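Local coordinates for 33-36 kDa outer membrane protein (Acinetobacter baumannii, PDB 6GIE) that probably forms a beta-barrel channel that lets small solutes cross the bacterial outer membrane, at residues A[115-120]-A[136-141]; A[72-77]-A[100-105]; A[195-200]-A[208-213]; A[60-65]-A[227-232]. One frame throughout, in Å; residues are numbered along the deposited sequence.

Interaction 1: residues A[115-120]-A[136-141]; sequences SASYNH and RYALEA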
loop_
_atom_site.group_PDB
_atom_site.type_symbol
_atom_site.label_atom_id
_atom_site.label_comp_id
_atom_site.label_asym_id
_atom_site.label_seq_id
_atom_site.Cartn_x
_atom_site.Cartn_y
_atom_site.Cartn_z
ATOM N N SER A 115 -1.411 -11.889 -6.943
ATOM C CA SER A 115 -2.427 -11.152 -6.211
ATOM C C SER A 115 -3.679 -11.040 -7.001
ATOM O O SER A 115 -3.661 -11.079 -8.200
ATOM C CB SER A 115 -1.962 -9.754 -5.815
ATOM O OG SER A 115 -2.350 -8.782 -6.804
ATOM N N ALA A 116 -4.776 -10.911 -6.264
ATOM C CA ALA A 116 -6.119 -10.784 -6.808
ATOM C C ALA A 116 -6.925 -9.825 -5.896
ATOM O O ALA A 116 -6.791 -9.869 -4.648
ATOM C CB ALA A 116 -6.797 -12.157 -6.853
ATOM N N SER A 117 -7.705 -8.943 -6.530
ATOM C CA SER A 117 -8.597 -8.078 -5.825
ATOM C C SER A 117 -9.798 -7.711 -6.639
ATOM O O SER A 117 -9.810 -7.812 -7.910
ATOM C CB SER A 117 -7.864 -6.810 -5.368
ATOM O OG SER A 117 -7.075 -6.380 -6.408
ATOM N N TYR A 118 -10.829 -7.334 -5.867
ATOM C CA TYR A 118 -12.145 -7.014 -6.376
ATOM C C TYR A 118 -12.744 -5.914 -5.505
ATOM O O TYR A 118 -12.610 -5.979 -4.292
ATOM C CB TYR A 118 -13.049 -8.198 -6.297
ATOM C CG TYR A 118 -14.478 -7.849 -6.676
ATOM C CD1 TYR A 118 -14.800 -7.549 -7.993
ATOM C CD2 TYR A 118 -15.508 -7.832 -5.724
ATOM C CE1 TYR A 118 -16.091 -7.246 -8.380
ATOM C CE2 TYR A 118 -16.804 -7.499 -6.086
ATOM C CZ TYR A 118 -17.086 -7.215 -7.419
ATOM O OH TYR A 118 -18.368 -6.906 -7.832
ATOM N N ASN A 119 -13.402 -4.940 -6.155
ATOM C CA ASN A 119 -14.024 -3.793 -5.506
ATOM C C ASN A 119 -15.311 -3.550 -6.167
ATOM O O ASN A 119 -15.418 -3.594 -7.397
ATOM C CB ASN A 119 -13.226 -2.484 -5.697
ATOM C CG ASN A 119 -11.883 -2.534 -5.056
ATOM O OD1 ASN A 119 -11.718 -2.065 -3.955
ATOM N ND2 ASN A 119 -10.915 -3.135 -5.734
ATOM N N HIS A 120 -16.277 -3.215 -5.351
ATOM C CA HIS A 120 -17.613 -2.996 -5.811
ATOM C C HIS A 120 -18.016 -1.674 -5.186
ATOM O O HIS A 120 -17.747 -1.484 -4.027
ATOM C CB HIS A 120 -18.494 -4.141 -5.297
ATOM C CG HIS A 120 -19.942 -3.873 -5.419
ATOM N ND1 HIS A 120 -20.610 -3.972 -6.619
ATOM C CD2 HIS A 120 -20.856 -3.486 -4.505
ATOM C CE1 HIS A 120 -21.888 -3.680 -6.440
ATOM N NE2 HIS A 120 -22.064 -3.373 -5.165
ATOM N N ARG A 136 -14.642 -3.366 -10.268
ATOM C CA ARG A 136 -13.294 -3.465 -10.786
ATOM C C ARG A 136 -12.572 -4.659 -10.174
ATOM O O ARG A 136 -12.812 -5.031 -9.008
ATOM C CB ARG A 136 -12.529 -2.168 -10.496
ATOM C CG ARG A 136 -11.029 -2.210 -10.788
ATOM C CD ARG A 136 -10.402 -0.826 -11.021
ATOM N NE ARG A 136 -10.624 -0.438 -12.416
ATOM C CZ ARG A 136 -11.392 0.565 -12.847
ATOM N NH1 ARG A 136 -12.013 1.394 -12.001
ATOM N NH2 ARG A 136 -11.530 0.745 -14.159
ATOM N N TYR A 137 -11.707 -5.277 -10.972
ATOM C CA TYR A 137 -10.812 -6.296 -10.463
ATOM C C TYR A 137 -9.415 -6.153 -10.991
ATOM O O TYR A 137 -9.209 -5.559 -12.029
ATOM C CB TYR A 137 -11.358 -7.676 -10.792
ATOM C CG TYR A 137 -11.267 -8.149 -12.231
ATOM C CD1 TYR A 137 -10.162 -8.852 -12.673
ATOM C CD2 TYR A 137 -12.296 -7.915 -13.144
ATOM C CE1 TYR A 137 -10.064 -9.282 -13.971
ATOM C CE2 TYR A 137 -12.219 -8.364 -14.451
ATOM C CZ TYR A 137 -11.100 -9.053 -14.857
ATOM O OH TYR A 137 -10.993 -9.503 -16.162
ATOM N N ALA A 138 -8.480 -6.751 -10.274
ATOM C CA ALA A 138 -7.086 -6.791 -10.644
ATOM C C ALA A 138 -6.506 -8.127 -10.247
ATOM O O ALA A 138 -6.892 -8.715 -9.201
ATOM C CB ALA A 138 -6.271 -5.666 -9.963
ATOM N N LEU A 139 -5.594 -8.591 -11.112
ATOM C CA LEU A 139 -4.716 -9.724 -10.858
ATOM C C LEU A 139 -3.270 -9.337 -11.192
ATOM O O LEU A 139 -3.055 -8.545 -12.130
ATOM C CB LEU A 139 -5.070 -10.867 -11.806
ATOM C CG LEU A 139 -6.483 -11.370 -11.735
ATOM C CD1 LEU A 139 -6.705 -12.348 -12.867
ATOM C CD2 LEU A 139 -6.714 -12.023 -10.377
ATOM N N GLU A 140 -2.309 -9.924 -10.464
ATOM C CA GLU A 140 -0.909 -9.729 -10.716
ATOM C C GLU A 140 -0.235 -11.029 -10.455
ATOM O O GLU A 140 -0.644 -11.815 -9.590
ATOM C CB GLU A 140 -0.198 -8.726 -9.791
ATOM C CG GLU A 140 -0.866 -7.413 -9.505
ATOM C CD GLU A 140 -0.227 -6.710 -8.284
ATOM O OE1 GLU A 140 -0.489 -7.156 -7.124
ATOM O OE2 GLU A 140 0.547 -5.728 -8.463
ATOM N N ALA A 141 0.875 -11.200 -11.172
ATOM C CA ALA A 141 1.789 -12.275 -10.921
ATOM C C ALA A 141 3.167 -11.658 -10.970
ATOM O O ALA A 141 3.419 -10.830 -11.816
ATOM C CB ALA A 141 1.659 -13.350 -12.032
HETATM O O HOH W 1 -4.684 -7.749 -7.328
#
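S115 to N119 pair with E140 to R136 as neighbouring antiparallel strands, the short axes 176° apart and 4.6 Å from each other, with three hydrogen-bonded pairs (S115 with E140, S117 with A138, N119 with R136) alternating with two non-hydrogen-bonded ones. The side chains of the hydrogen-bonded pairs share one face of the sheet. There, with CG of E140 anti to its carbonyl carbon (chi1 -45°), the extended chain brings the carboxylate to S115, whose OG donates to E140 OE1; the 2.5 Å length is unusually short and to be read with caution. A water joins the neighbouring hydroxyls, 2.6 Å from S115 OG and 2.9 Å from S117 OG, and gives a weaker bond to A138 O. The other face is apolar where A116 CB meets L139 CD2 at 3.5 Å. Further along it, Y137 CB sits at the edge of the Y118 ring, near its plane, with 4.4 Å to Y118 CD1, while the Y137 hydroxyl bonds to Y155 on the next strand. Alternation of side chains between two faces is characteristic of a porin barrel wall; here S115, S117 and E140 make one face polar. The salt bridge of E140 OE2 with R194 would favour the ionised carboxylate.

Interaction 2: residues A[72-77]-A[100-105]; sequences ASNVSV and KGEAYL
N74 and E102 lie side by side and point the same way, their amide and carboxylate planes turned 77° from each other. ND2 of N74 donates to E102 OE2 over 3.2 Å, an almost straight bond (172° at the hydrogen) that stays in the amide plane but reaches the oxygen from above the carboxylate plane. The same nitrogen also donates to A72 O, at 3.0 Å and again in the amide plane, so two bonds fix the rotation of the amide. With CG of N74 between its backbone N and carbonyl carbon (chi1 70°), the amide is placed beside the E102 side chain. The second carboxylate oxygen, E102 OE1, is bonded to the Y113 hydroxyl on strand 112-121, and the glutamate thereby ties three successive strands together on one face. These strands belong to the antiparallel meander of the porin barrel: 74-83 and 94-105 form a beta hairpin, and their backbones bond through the pairs N74 with E102 and S76 with K100. Beyond N74 the ladder gives way to side-chain bonding. Y104 N donates to S73 OG at 3.1 Å, that oxygen lying at the edge of the Y104 ring, in its plane, and a water links the same OG to Y104 O. The ring lies near the start of the 72-77 segment, CE1 of Y104 being 3.7 Å from A72 O, and a further water bridges A72 O and the Y104 hydroxyl. On the opposite face of the sheet, V75 CG2 comes within 3.1 Å of K100 O across from G101, which has no side chain to set beside it.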
loop_
_atom_site.group_PDB
_atom_site.type_symbol
_atom_site.label_atom_id
_atom_site.label_comp_id
_atom_site.label_asym_id
_atom_site.label_seq_id
_atom_site.Cartn_x
_atom_site.Cartn_y
_atom_site.Cartn_z
ATOM N N ALA A 72 4.313 -12.685 3.777
ATOM C CA ALA A 72 3.138 -13.227 4.448
ATOM C C ALA A 72 1.933 -13.168 3.513
ATOM O O ALA A 72 1.344 -12.099 3.248
ATOM C CB ALA A 72 2.876 -12.431 5.688
ATOM N N SER A 73 1.566 -14.339 2.993
ATOM C CA SER A 73 0.275 -14.510 2.316
ATOM C C SER A 73 -0.904 -14.126 3.262
ATOM O O SER A 73 -0.798 -14.300 4.501
ATOM C CB SER A 73 0.119 -15.963 1.910
ATOM O OG SER A 73 1.228 -16.301 1.072
ATOM N N ASN A 74 -1.982 -13.663 2.636
ATOM C CA ASN A 74 -3.108 -13.146 3.304
ATOM C C ASN A 74 -4.334 -12.825 2.417
ATOM O O ASN A 74 -4.284 -12.743 1.158
ATOM C CB ASN A 74 -2.689 -11.816 3.988
ATOM C CG ASN A 74 -2.419 -10.718 3.000
ATOM O OD1 ASN A 74 -3.348 -10.027 2.603
ATOM N ND2 ASN A 74 -1.131 -10.526 2.599
ATOM N N VAL A 75 -5.427 -12.553 3.117
ATOM C CA VAL A 75 -6.565 -11.986 2.499
ATOM C C VAL A 75 -6.969 -10.814 3.342
ATOM O O VAL A 75 -6.777 -10.812 4.581
ATOM C CB VAL A 75 -7.747 -12.974 2.472
ATOM C CG1 VAL A 75 -8.152 -13.421 3.877
ATOM C CG2 VAL A 75 -8.977 -12.352 1.812
ATOM N N SER A 76 -7.628 -9.884 2.661
ATOM C CA SER A 76 -7.922 -8.606 3.154
ATOM C C SER A 76 -9.300 -8.196 2.709
ATOM O O SER A 76 -9.717 -8.557 1.626
ATOM C CB SER A 76 -6.865 -7.633 2.621
ATOM O OG SER A 76 -6.820 -6.600 3.533
ATOM N N VAL A 77 -10.029 -7.457 3.571
ATOM C CA VAL A 77 -11.255 -6.867 3.159
ATOM C C VAL A 77 -11.222 -5.381 3.487
ATOM O O VAL A 77 -10.550 -4.962 4.414
ATOM C CB VAL A 77 -12.425 -7.560 3.844
ATOM C CG1 VAL A 77 -12.571 -9.032 3.305
ATOM C CG2 VAL A 77 -12.312 -7.461 5.375
ATOM N N LYS A 100 -9.219 -8.561 -1.279
ATOM C CA LYS A 100 -7.896 -8.709 -1.841
ATOM C C LYS A 100 -7.255 -9.995 -1.228
ATOM O O LYS A 100 -7.479 -10.323 -0.051
ATOM C CB LYS A 100 -7.011 -7.462 -1.494
ATOM C CG LYS A 100 -5.620 -7.532 -2.138
ATOM C CD LYS A 100 -4.887 -6.188 -2.385
ATOM C CE LYS A 100 -3.603 -6.433 -3.188
ATOM N NZ LYS A 100 -3.031 -5.294 -3.993
ATOM N N GLY A 101 -6.442 -10.700 -2.024
ATOM C CA GLY A 101 -5.559 -11.742 -1.517
ATOM C C GLY A 101 -4.179 -11.578 -2.168
ATOM O O GLY A 101 -4.089 -11.075 -3.268
ATOM N N GLU A 102 -3.134 -11.997 -1.452
ATOM C CA GLU A 102 -1.796 -12.095 -1.921
ATOM C C GLU A 102 -1.248 -13.453 -1.550
ATOM O O GLU A 102 -1.434 -13.916 -0.400
ATOM C CB GLU A 102 -0.930 -11.097 -1.147
ATOM C CG GLU A 102 -1.348 -9.674 -1.321
ATOM C CD GLU A 102 -0.219 -8.727 -0.871
ATOM O OE1 GLU A 102 0.730 -8.383 -1.695
ATOM O OE2 GLU A 102 -0.282 -8.369 0.343
ATOM N N ALA A 103 -0.547 -14.048 -2.499
ATOM C CA ALA A 103 0.091 -15.340 -2.321
ATOM C C ALA A 103 1.584 -15.202 -2.644
ATOM O O ALA A 103 1.915 -14.726 -3.720
ATOM C CB ALA A 103 -0.508 -16.329 -3.280
ATOM N N TYR A 104 2.439 -15.582 -1.687
ATOM C CA TYR A 104 3.902 -15.759 -1.893
ATOM C C TYR A 104 4.146 -17.248 -1.906
ATOM O O TYR A 104 3.769 -17.979 -0.971
ATOM C CB TYR A 104 4.733 -15.172 -0.752
ATOM C CG TYR A 104 4.561 -13.695 -0.608
ATOM C CD1 TYR A 104 3.436 -13.153 0.057
ATOM C CD2 TYR A 104 5.510 -12.817 -1.124
ATOM C CE1 TYR A 104 3.280 -11.761 0.172
ATOM C CE2 TYR A 104 5.359 -11.423 -0.977
ATOM C CZ TYR A 104 4.255 -10.907 -0.338
ATOM O OH TYR A 104 4.103 -9.548 -0.252
ATOM N N LEU A 105 4.794 -17.703 -2.944
ATOM C CA LEU A 105 4.984 -19.125 -3.131
ATOM C C LEU A 105 6.443 -19.340 -3.440
ATOM O O LEU A 105 6.897 -19.049 -4.546
ATOM C CB LEU A 105 4.087 -19.649 -4.254
ATOM C CG LEU A 105 4.420 -21.048 -4.811
ATOM C CD1 LEU A 105 4.142 -22.132 -3.782
ATOM C CD2 LEU A 105 3.663 -21.321 -6.094
HETATM O O HOH W 2 2.780 -9.509 2.750
HETATM O O HOH W 3 3.033 -18.055 1.700
#

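Interaction 3: residues A[195-200]-A[208-213]; sequences TKYVGN and IGFEAF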
loop_
_atom_site.group_PDB
_atom_site.type_symbol
_atom_site.label_atom_id
_atom_site.label_comp_id
_atom_site.label_asym_id
_atom_site.label_seq_id
_atom_site.Cartn_x
_atom_site.Cartn_y
_atom_site.Cartn_z
ATOM N N THR A 195 6.878 -2.593 -8.735
ATOM C CA THR A 195 8.000 -3.099 -7.990
ATOM C C THR A 195 7.934 -2.649 -6.576
ATOM O O THR A 195 7.357 -1.623 -6.318
ATOM C CB THR A 195 9.346 -2.614 -8.571
ATOM O OG1 THR A 195 9.451 -1.209 -8.464
ATOM C CG2 THR A 195 9.476 -2.985 -9.989
ATOM N N LYS A 196 8.504 -3.452 -5.683
ATOM C CA LYS A 196 8.623 -3.106 -4.314
ATOM C C LYS A 196 9.939 -3.542 -3.695
ATOM O O LYS A 196 10.367 -4.693 -3.835
ATOM C CB LYS A 196 7.485 -3.768 -3.492
ATOM C CG LYS A 196 7.324 -3.214 -2.044
ATOM C CD LYS A 196 6.017 -3.800 -1.427
ATOM C CE LYS A 196 5.887 -3.714 0.072
ATOM N NZ LYS A 196 5.781 -2.309 0.469
ATOM N N TYR A 197 10.547 -2.641 -2.915
ATOM C CA TYR A 197 11.789 -3.022 -2.204
ATOM C C TYR A 197 11.744 -2.577 -0.791
ATOM O O TYR A 197 11.278 -1.473 -0.511
ATOM C CB TYR A 197 13.063 -2.414 -2.896
ATOM C CG TYR A 197 14.368 -2.744 -2.161
ATOM C CD1 TYR A 197 14.924 -4.016 -2.228
ATOM C CD2 TYR A 197 15.041 -1.793 -1.436
ATOM C CE1 TYR A 197 16.103 -4.294 -1.576
ATOM C CE2 TYR A 197 16.235 -2.078 -0.799
ATOM C CZ TYR A 197 16.741 -3.317 -0.872
ATOM O OH TYR A 197 17.876 -3.614 -0.196
ATOM N N VAL A 198 12.386 -3.356 0.079
ATOM C CA VAL A 198 12.578 -2.940 1.471
ATOM C C VAL A 198 13.892 -3.501 1.910
ATOM O O VAL A 198 14.115 -4.691 1.835
ATOM C CB VAL A 198 11.426 -3.402 2.414
ATOM C CG1 VAL A 198 11.743 -3.025 3.856
ATOM C CG2 VAL A 198 10.146 -2.705 2.029
ATOM N N GLY A 199 14.820 -2.625 2.263
ATOM C CA GLY A 199 16.081 -3.050 2.820
ATOM C C GLY A 199 16.486 -2.290 4.076
ATOM O O GLY A 199 16.147 -1.105 4.279
ATOM N N ASN A 200 17.198 -3.012 4.928
ATOM C CA ASN A 200 17.879 -2.456 6.088
ATOM C C ASN A 200 19.115 -1.777 5.626
ATOM O O ASN A 200 19.750 -2.294 4.728
ATOM C CB ASN A 200 18.234 -3.576 7.042
ATOM C CG ASN A 200 16.988 -4.166 7.688
ATOM O OD1 ASN A 200 15.972 -3.483 7.828
ATOM N ND2 ASN A 200 17.055 -5.415 8.068
ATOM N N ILE A 208 14.951 1.535 4.404
ATOM C CA ILE A 208 14.346 2.259 3.320
ATOM C C ILE A 208 13.418 1.393 2.516
ATOM O O ILE A 208 13.681 0.206 2.338
ATOM C CB ILE A 208 15.472 2.810 2.481
ATOM C CG1 ILE A 208 14.930 3.831 1.480
ATOM C CG2 ILE A 208 16.223 1.681 1.783
ATOM C CD1 ILE A 208 16.051 4.769 0.966
ATOM N N GLY A 209 12.326 1.973 2.041
ATOM C CA GLY A 209 11.383 1.262 1.179
ATOM C C GLY A 209 10.994 2.058 -0.039
ATOM O O GLY A 209 10.787 3.290 0.034
ATOM N N PHE A 210 10.892 1.363 -1.176
ATOM C CA PHE A 210 10.532 2.009 -2.418
ATOM C C PHE A 210 9.458 1.183 -3.030
ATOM O O PHE A 210 9.533 -0.107 -2.988
ATOM C CB PHE A 210 11.698 2.064 -3.465
ATOM C CG PHE A 210 12.956 2.707 -2.984
ATOM C CD1 PHE A 210 13.059 4.093 -2.827
ATOM C CD2 PHE A 210 14.108 1.938 -2.763
ATOM C CE1 PHE A 210 14.275 4.683 -2.430
ATOM C CE2 PHE A 210 15.306 2.505 -2.388
ATOM C CZ PHE A 210 15.378 3.875 -2.190
ATOM N N GLU A 211 8.533 1.890 -3.672
ATOM C CA GLU A 211 7.473 1.273 -4.501
ATOM C C GLU A 211 7.219 2.150 -5.738
ATOM O O GLU A 211 7.117 3.403 -5.651
ATOM C CB GLU A 211 6.109 1.165 -3.736
ATOM C CG GLU A 211 5.975 -0.001 -2.818
ATOM C CD GLU A 211 4.520 -0.470 -2.563
ATOM O OE1 GLU A 211 3.778 -0.865 -3.506
ATOM O OE2 GLU A 211 4.140 -0.508 -1.383
ATOM N N ALA A 212 7.072 1.499 -6.867
ATOM C CA ALA A 212 6.827 2.161 -8.140
ATOM C C ALA A 212 5.759 1.383 -8.885
ATOM O O ALA A 212 5.601 0.151 -8.680
ATOM C CB ALA A 212 8.109 2.194 -8.958
ATOM N N PHE A 213 5.013 2.103 -9.714
ATOM C CA PHE A 213 3.736 1.624 -10.271
ATOM C C PHE A 213 3.600 2.254 -11.599
ATOM O O PHE A 213 3.796 3.494 -11.748
ATOM C CB PHE A 213 2.546 2.086 -9.399
ATOM C CG PHE A 213 1.265 1.297 -9.608
ATOM C CD1 PHE A 213 1.162 -0.037 -9.202
ATOM C CD2 PHE A 213 0.133 1.895 -10.164
ATOM C CE1 PHE A 213 -0.019 -0.764 -9.378
ATOM C CE2 PHE A 213 -1.053 1.173 -10.324
ATOM C CZ PHE A 213 -1.130 -0.154 -9.934
HETATM O O HOH W 4 10.656 -0.439 -5.943
#
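The beta hairpin of strands 190-200 and 207-216 supplies two adjacent staves of the porin barrel, and in it T195 to G199 pair with A212 to I208. Six backbone hydrogen bonds join them through the pairs T195 with A212, Y197 with F210 and G199 with I208, among them Y197 N to F210 O at 2.7 Å. Y197 and F210 share a face, lying side by side and pointing the same way, with their CD2 atoms 4.1 Å apart; F210 is on the surface, about 7 Å from a bound detergent molecule. Beside them T195 OG1 touches A212 CB, and a water 2.9 Å from T195 OG1 makes a weak bond to F210 O. K196 and E211 occupy the other face, where their side chains cross obliquely, CG to CG at 3.6 Å. A bend in the lysine at its last torsion (chi4 66°) sets NZ 3.1 Å from E211 OE2, a salt bridge that meets the carboxylate from above its plane. K196 NZ has a second acidic partner in E65 and a cation-pi contact with F68. Flanked by two carboxylates, the ammonium group is probably kept charged, and it couples the hairpin to the segment leading into helix 66-69.

Interaction 4: residues A[60-65]-A[227-232]; sequences KGPLAE and DLFVTP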
loop_
_atom_site.group_PDB
_atom_site.type_symbol
_atom_site.label_atom_id
_atom_site.label_comp_id
_atom_site.label_asym_id
_atom_site.label_seq_id
_atom_site.Cartn_x
_atom_site.Cartn_y
_atom_site.Cartn_z
ATOM N N LYS A 60 12.417 -8.264 12.411
ATOM C CA LYS A 60 13.593 -8.325 11.501
ATOM C C LYS A 60 13.818 -7.073 10.639
ATOM O O LYS A 60 14.692 -7.079 9.787
ATOM C CB LYS A 60 13.530 -9.566 10.596
ATOM C CG LYS A 60 12.649 -9.411 9.360
ATOM C CD LYS A 60 12.461 -10.756 8.671
ATOM C CE LYS A 60 11.497 -11.637 9.445
ATOM N NZ LYS A 60 11.431 -13.023 8.924
ATOM N N GLY A 61 13.035 -6.018 10.857
ATOM C CA GLY A 61 13.225 -4.736 10.132
ATOM C C GLY A 61 12.162 -3.694 10.463
ATOM O O GLY A 61 11.503 -3.754 11.487
ATOM N N PRO A 62 11.985 -2.711 9.606
ATOM C CA PRO A 62 10.916 -1.741 9.948
ATOM C C PRO A 62 9.523 -2.412 10.188
ATOM O O PRO A 62 9.086 -3.306 9.378
ATOM C CB PRO A 62 10.865 -0.858 8.713
ATOM C CG PRO A 62 11.466 -1.699 7.574
ATOM C CD PRO A 62 12.479 -2.582 8.221
ATOM N N LEU A 63 8.814 -2.020 11.259
ATOM C CA LEU A 63 7.573 -2.727 11.636
ATOM C C LEU A 63 6.536 -2.498 10.558
ATOM O O LEU A 63 5.764 -3.419 10.228
ATOM C CB LEU A 63 7.010 -2.282 12.981
ATOM C CG LEU A 63 7.765 -2.513 14.283
ATOM C CD1 LEU A 63 7.096 -1.779 15.447
ATOM C CD2 LEU A 63 7.835 -3.963 14.614
ATOM N N ALA A 64 6.517 -1.316 9.934
ATOM C CA ALA A 64 5.474 -1.109 8.909
ATOM C C ALA A 64 5.477 -2.167 7.778
ATOM O O ALA A 64 4.418 -2.409 7.188
ATOM C CB ALA A 64 5.532 0.293 8.306
ATOM N N GLU A 65 6.654 -2.760 7.481
ATOM C CA GLU A 65 6.821 -3.603 6.326
ATOM C C GLU A 65 7.022 -5.062 6.705
ATOM O O GLU A 65 7.549 -5.827 5.935
ATOM C CB GLU A 65 8.048 -3.151 5.484
ATOM C CG GLU A 65 7.851 -1.815 4.802
ATOM C CD GLU A 65 6.741 -1.772 3.746
ATOM O OE1 GLU A 65 6.318 -2.817 3.195
ATOM O OE2 GLU A 65 6.218 -0.658 3.496
ATOM N N ASP A 227 9.953 5.496 1.409
ATOM C CA ASP A 227 9.787 5.594 2.869
ATOM C C ASP A 227 11.127 5.499 3.528
ATOM O O ASP A 227 11.883 4.589 3.234
ATOM C CB ASP A 227 8.872 4.477 3.381
ATOM C CG ASP A 227 7.394 4.745 3.074
ATOM O OD1 ASP A 227 6.892 5.883 3.285
ATOM O OD2 ASP A 227 6.706 3.805 2.628
ATOM N N LEU A 228 11.443 6.445 4.402
ATOM C CA LEU A 228 12.674 6.401 5.182
ATOM C C LEU A 228 12.294 5.968 6.616
ATOM O O LEU A 228 11.716 6.749 7.390
ATOM C CB LEU A 228 13.354 7.775 5.224
ATOM C CG LEU A 228 13.317 8.549 3.905
ATOM C CD1 LEU A 228 14.034 9.890 3.927
ATOM C CD2 LEU A 228 13.988 7.684 2.867
ATOM N N PHE A 229 12.762 4.779 6.971
ATOM C CA PHE A 229 12.586 4.193 8.280
ATOM C C PHE A 229 13.664 4.688 9.175
ATOM O O PHE A 229 14.707 4.074 9.285
ATOM C CB PHE A 229 12.500 2.679 8.171
ATOM C CG PHE A 229 11.323 2.277 7.391
ATOM C CD1 PHE A 229 10.058 2.308 7.987
ATOM C CD2 PHE A 229 11.429 1.954 6.056
ATOM C CE1 PHE A 229 8.934 2.019 7.241
ATOM C CE2 PHE A 229 10.310 1.633 5.301
ATOM C CZ PHE A 229 9.043 1.673 5.890
ATOM N N VAL A 230 13.460 5.884 9.719
ATOM C CA VAL A 230 14.556 6.492 10.438
ATOM C C VAL A 230 14.825 5.742 11.738
ATOM O O VAL A 230 15.930 5.802 12.250
ATOM C CB VAL A 230 14.400 8.012 10.688
ATOM C CG1 VAL A 230 14.264 8.780 9.370
ATOM C CG2 VAL A 230 13.262 8.297 11.633
ATOM N N THR A 231 13.811 5.049 12.262
ATOM C CA THR A 231 14.027 3.951 13.181
ATOM C C THR A 231 13.054 2.893 12.712
ATOM O O THR A 231 12.226 3.197 11.861
ATOM C CB THR A 231 13.621 4.304 14.627
ATOM O OG1 THR A 231 12.176 4.272 14.754
ATOM C CG2 THR A 231 14.186 5.645 15.057
ATOM N N PRO A 232 13.055 1.720 13.329
ATOM C CA PRO A 232 12.128 0.645 12.958
ATOM C C PRO A 232 10.627 1.008 13.185
ATOM O O PRO A 232 9.686 0.409 12.557
ATOM C CB PRO A 232 12.563 -0.538 13.888
ATOM C CG PRO A 232 13.978 -0.221 14.238
ATOM C CD PRO A 232 13.967 1.281 14.401
HETATM O O HOH W 5 8.084 1.088 10.684
HETATM O O HOH W 6 5.516 1.902 4.676
#
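A proline set over an aromatic face is the striking feature here: P62 CB lies above the F229 ring, offset toward its rim, and makes a CH-pi contact 3.6 Å from the centroid and 22° off the ring normal. The closest ring atom is F229 CD1, 3.3 Å from P62 CB, and the two side chains cross at about a right angle. Around the same ring A64 CB approaches F229 CE1 at 4.0 Å, and E65 CG approaches F229 CZ at 3.8 Å. The backbone adds a nearly straight hydrogen bond (170° at the hydrogen) from L63 N to P232 O, 2.9 Å long. P232 O also receives a water that in turn accepts from A64 N, so the carbonyl is gripped twice. E65 OE2 and D227 OD2 stand 4.6 Å apart with a water donating to both, which would ease the repulsion of like charges; E65 OE1 is taken by K196. L63 O adds a bond from R295. The contact joins the loop before helix 66-69, with E65 as N-cap, to the turn region between strands 220-229 and 234-242 of the porin barrel, where F229 centres an inverse gamma turn and V230 and T231 form a classic beta bulge.

Three of the four contacts are antiparallel strand pairings in the meander of a porin barrel, while interaction 4 sets the loop that leads into helix 66-69 against that wall. Interactions 2, 1 and 3 follow one another along the chain, all within the span that 60-65 and 227-232 bring together. Interactions 1 and 2, centres about 12 Å apart, meet where strands 94-105 and 112-121 pair, A116 O probably hydrogen-bonded to G101 N. Interactions 3 and 4, about 11 Å between centres, touch through K196 with E65 and a probable hydrogen bond between G209 O and D227 N. Interactions 1 and 4 lie about 27 Å apart, centre to centre. Local pairing thus builds the wall, and one sequence-distant contact joins the 60-65 loop to it.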